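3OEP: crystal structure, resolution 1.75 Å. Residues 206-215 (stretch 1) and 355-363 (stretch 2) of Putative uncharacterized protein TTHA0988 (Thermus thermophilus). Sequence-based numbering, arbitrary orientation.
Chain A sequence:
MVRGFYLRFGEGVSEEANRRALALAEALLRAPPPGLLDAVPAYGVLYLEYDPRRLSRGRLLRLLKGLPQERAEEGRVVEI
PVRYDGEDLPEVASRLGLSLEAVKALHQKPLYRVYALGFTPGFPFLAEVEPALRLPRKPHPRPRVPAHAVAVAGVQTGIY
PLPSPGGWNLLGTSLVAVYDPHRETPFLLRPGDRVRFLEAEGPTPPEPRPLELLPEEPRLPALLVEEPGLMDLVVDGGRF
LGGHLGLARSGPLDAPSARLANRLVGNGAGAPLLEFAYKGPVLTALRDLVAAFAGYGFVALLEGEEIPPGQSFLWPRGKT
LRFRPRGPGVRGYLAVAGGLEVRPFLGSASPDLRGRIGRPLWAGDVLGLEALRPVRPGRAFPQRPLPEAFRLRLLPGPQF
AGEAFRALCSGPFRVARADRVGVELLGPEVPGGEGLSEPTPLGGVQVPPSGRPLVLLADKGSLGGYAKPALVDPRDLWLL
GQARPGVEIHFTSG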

# COMPACT_ATOMS: atom_id res chain seq x y z
N PRO A 206 -3.70 23.64 -1.70
CA PRO A 206 -4.78 22.71 -2.00
C PRO A 206 -4.42 21.26 -1.66
O PRO A 206 -3.24 20.92 -1.58
CB PRO A 206 -5.00 22.87 -3.52
CG PRO A 206 -3.76 23.50 -4.04
CD PRO A 206 -3.11 24.25 -2.91
N GLU A 207 -5.43 20.42 -1.45
CA GLU A 207 -5.18 18.99 -1.29
C GLU A 207 -4.63 18.44 -2.60
O GLU A 207 -5.06 18.89 -3.68
CB GLU A 207 -6.45 18.22 -0.95
CG GLU A 207 -7.03 18.50 0.40
CD GLU A 207 -8.14 17.52 0.76
OE1 GLU A 207 -8.43 16.61 -0.04
OE2 GLU A 207 -8.73 17.68 1.85
N PRO A 208 -3.71 17.47 -2.53
CA PRO A 208 -3.26 16.80 -3.75
C PRO A 208 -4.44 16.30 -4.58
O PRO A 208 -5.38 15.72 -4.03
CB PRO A 208 -2.44 15.62 -3.23
CG PRO A 208 -1.97 16.04 -1.88
CD PRO A 208 -3.00 16.98 -1.34
N ARG A 209 -4.40 16.56 -5.88
CA ARG A 209 -5.44 16.11 -6.78
C ARG A 209 -5.07 14.73 -7.34
O ARG A 209 -3.91 14.50 -7.64
CB ARG A 209 -5.57 17.13 -7.91
CG ARG A 209 -6.71 16.85 -8.86
CD ARG A 209 -7.02 18.08 -9.69
NE ARG A 209 -5.84 18.60 -10.39
CZ ARG A 209 -5.36 18.13 -11.54
NH1 ARG A 209 -5.95 17.11 -12.17
NH2 ARG A 209 -4.28 18.68 -12.08
N PRO A 210 -6.05 13.82 -7.46
CA PRO A 210 -5.72 12.49 -7.99
C PRO A 210 -5.04 12.54 -9.35
O PRO A 210 -5.39 13.37 -10.19
CB PRO A 210 -7.09 11.79 -8.08
CG PRO A 210 -7.94 12.50 -7.09
CD PRO A 210 -7.48 13.92 -7.10
N LEU A 211 -4.05 11.67 -9.55
CA LEU A 211 -3.32 11.59 -10.81
C LEU A 211 -4.01 10.55 -11.69
O LEU A 211 -4.12 9.40 -11.30
CB LEU A 211 -1.87 11.18 -10.58
CG LEU A 211 -0.98 11.03 -11.83
CD1 LEU A 211 -0.82 12.36 -12.56
CD2 LEU A 211 0.38 10.44 -11.47
N GLU A 212 -4.46 10.97 -12.87
CA GLU A 212 -5.08 10.05 -13.83
C GLU A 212 -4.02 9.21 -14.53
O GLU A 212 -3.05 9.75 -15.07
CB GLU A 212 -5.88 10.83 -14.88
CG GLU A 212 -7.21 11.38 -14.38
CD GLU A 212 -8.32 10.34 -14.35
OE1 GLU A 212 -8.17 9.25 -14.95
OE2 GLU A 212 -9.36 10.61 -13.71
N LEU A 213 -4.21 7.90 -14.51
CA LEU A 213 -3.35 6.97 -15.23
C LEU A 213 -3.98 6.53 -16.56
O LEU A 213 -3.28 6.29 -17.54
CB LEU A 213 -3.03 5.76 -14.36
CG LEU A 213 -2.41 6.09 -13.00
CD1 LEU A 213 -2.14 4.83 -12.21
CD2 LEU A 213 -1.13 6.91 -13.19
N LEU A 214 -5.30 6.44 -16.60
CA LEU A 214 -5.99 5.99 -17.80
C LEU A 214 -5.97 7.08 -18.86
O LEU A 214 -6.25 8.24 -18.56
CB LEU A 214 -7.43 5.60 -17.49
CG LEU A 214 -7.59 4.36 -16.62
CD1 LEU A 214 -9.05 4.16 -16.26
CD2 LEU A 214 -7.02 3.14 -17.32
N PRO A 215 -5.64 6.71 -20.11
CA PRO A 215 -5.58 7.72 -21.16
C PRO A 215 -6.94 8.33 -21.47
O PRO A 215 -7.97 7.64 -21.46
CB PRO A 215 -5.05 6.95 -22.38
CG PRO A 215 -5.36 5.53 -22.09
CD PRO A 215 -5.29 5.37 -20.62
N GLY A 355 -2.26 7.29 -1.97
CA GLY A 355 -1.52 8.40 -2.56
C GLY A 355 -2.24 9.16 -3.67
O GLY A 355 -1.64 10.03 -4.30
N ARG A 356 -3.51 8.84 -3.90
CA ARG A 356 -4.30 9.41 -5.00
C ARG A 356 -3.60 9.26 -6.36
O ARG A 356 -3.60 10.17 -7.19
CB ARG A 356 -4.67 10.86 -4.70
CG ARG A 356 -5.50 11.01 -3.43
CD ARG A 356 -5.93 12.44 -3.17
NE ARG A 356 -6.76 12.53 -1.97
CZ ARG A 356 -7.29 13.66 -1.50
NH1 ARG A 356 -7.08 14.82 -2.11
NH2 ARG A 356 -8.02 13.63 -0.39
N ILE A 357 -2.98 8.09 -6.56
CA ILE A 357 -2.40 7.71 -7.82
C ILE A 357 -3.39 6.72 -8.44
O ILE A 357 -3.63 5.64 -7.89
CB ILE A 357 -1.01 7.09 -7.64
CG1 ILE A 357 -0.03 8.12 -7.06
CG2 ILE A 357 -0.47 6.55 -8.97
CD1 ILE A 357 1.15 7.49 -6.37
N GLY A 358 -4.00 7.12 -9.55
CA GLY A 358 -5.09 6.35 -10.14
C GLY A 358 -6.36 6.42 -9.31
O GLY A 358 -6.44 7.17 -8.33
N ARG A 359 -7.35 5.64 -9.71
CA ARG A 359 -8.66 5.64 -9.06
C ARG A 359 -9.47 4.44 -9.49
O ARG A 359 -9.15 3.82 -10.51
CB ARG A 359 -9.43 6.90 -9.43
CG ARG A 359 -9.63 7.06 -10.93
CD ARG A 359 -10.64 8.13 -11.25
NE ARG A 359 -10.69 8.36 -12.69
CZ ARG A 359 -11.34 7.59 -13.57
NH1 ARG A 359 -12.02 6.52 -13.17
NH2 ARG A 359 -11.31 7.91 -14.86
N PRO A 360 -10.54 4.12 -8.75
CA PRO A 360 -11.47 3.11 -9.25
C PRO A 360 -12.20 3.58 -10.50
O PRO A 360 -12.33 4.79 -10.75
CB PRO A 360 -12.45 2.92 -8.08
CG PRO A 360 -11.79 3.55 -6.90
CD PRO A 360 -10.95 4.64 -7.43
N LEU A 361 -12.69 2.62 -11.28
CA LEU A 361 -13.41 2.96 -12.49
C LEU A 361 -14.72 3.66 -12.15
O LEU A 361 -15.33 3.41 -11.09
CB LEU A 361 -13.67 1.72 -13.35
CG LEU A 361 -12.42 0.96 -13.80
CD1 LEU A 361 -12.81 -0.29 -14.57
CD2 LEU A 361 -11.51 1.86 -14.64
N TRP A 362 -15.11 4.56 -13.05
CA TRP A 362 -16.33 5.36 -12.96
C TRP A 362 -17.21 5.01 -14.15
O TRP A 362 -16.71 4.66 -15.21
CB TRP A 362 -16.01 6.84 -13.17
CG TRP A 362 -15.48 7.60 -12.04
CD1 TRP A 362 -15.68 7.37 -10.71
CD2 TRP A 362 -14.71 8.80 -12.13
NE1 TRP A 362 -15.04 8.34 -9.97
CE2 TRP A 362 -14.44 9.23 -10.82
CE3 TRP A 362 -14.21 9.55 -13.20
CZ2 TRP A 362 -13.69 10.38 -10.54
CZ3 TRP A 362 -13.46 10.69 -12.93
CH2 TRP A 362 -13.21 11.09 -11.61
N ALA A 363 -18.52 5.17 -13.98
CA ALA A 363 -19.45 5.10 -15.10
C ALA A 363 -18.97 6.05 -16.20
O ALA A 363 -18.61 7.20 -15.91
CB ALA A 363 -20.87 5.47 -14.66

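Two loop segments need not form a sheet to satisfy each other's polar groups, and this pair from TTHA0988, with touching residues at least 144 positions apart in sequence, illustrates the economy involved. Neither stretch is regular helix or strand, yet their backbones meet in a single bridge. Leu-211 supplies both of its polar backbone groups: its N donates to Arg-356 O at 2.8 Å, and its O accepts from Gly-358 N at 2.9 Å. Ile-357 lies between these two partners, its CA 5.0 Å from the CA of Leu-211. Arg-356 O also receives a CA-H...O contact from Pro-210 CA at 3.2 Å.

Arginine side chains extend the bonding at each end of the bridge. Arg-356, fully extended beyond chi1, brings its guanidinium edge to two acceptors. Arg-356 NH1 donates to Pro-208 O at 2.7 Å, while Glu-207 OE1 accepts from Arg-356 NH1 at 3.1 Å and from Arg-356 NH2 at 3.0 Å, so one carboxylate oxygen in a salt bridge serves two donors and the same NH1 also satisfies a backbone carbonyl. The second salt bridge rests on one nearly linear bond: Arg-359 NE points almost straight at Glu-212 OE2, 2.8 Å away with an angle of 179°, whereas the bond from Arg-359 NH2 to Glu-212 OE1 is weak at 3.4 Å. Arg-359 NH1 donates within its own stretch to Pro-360 O at 3.0 Å, and Arg-359 NH1 and NH2 also find partners elsewhere in the structure.

Apolar contacts complete the packing. Leu-213 CD1 lies 4.0 Å from Ile-357 CG2 and 3.9 Å from Gly-358 CA; an ideal CB on Gly-358 would crowd that methyl, and its positive phi independently favours glycine. Farther along, Leu-214 CD1 meets Leu-361 CD2 at 3.7 Å.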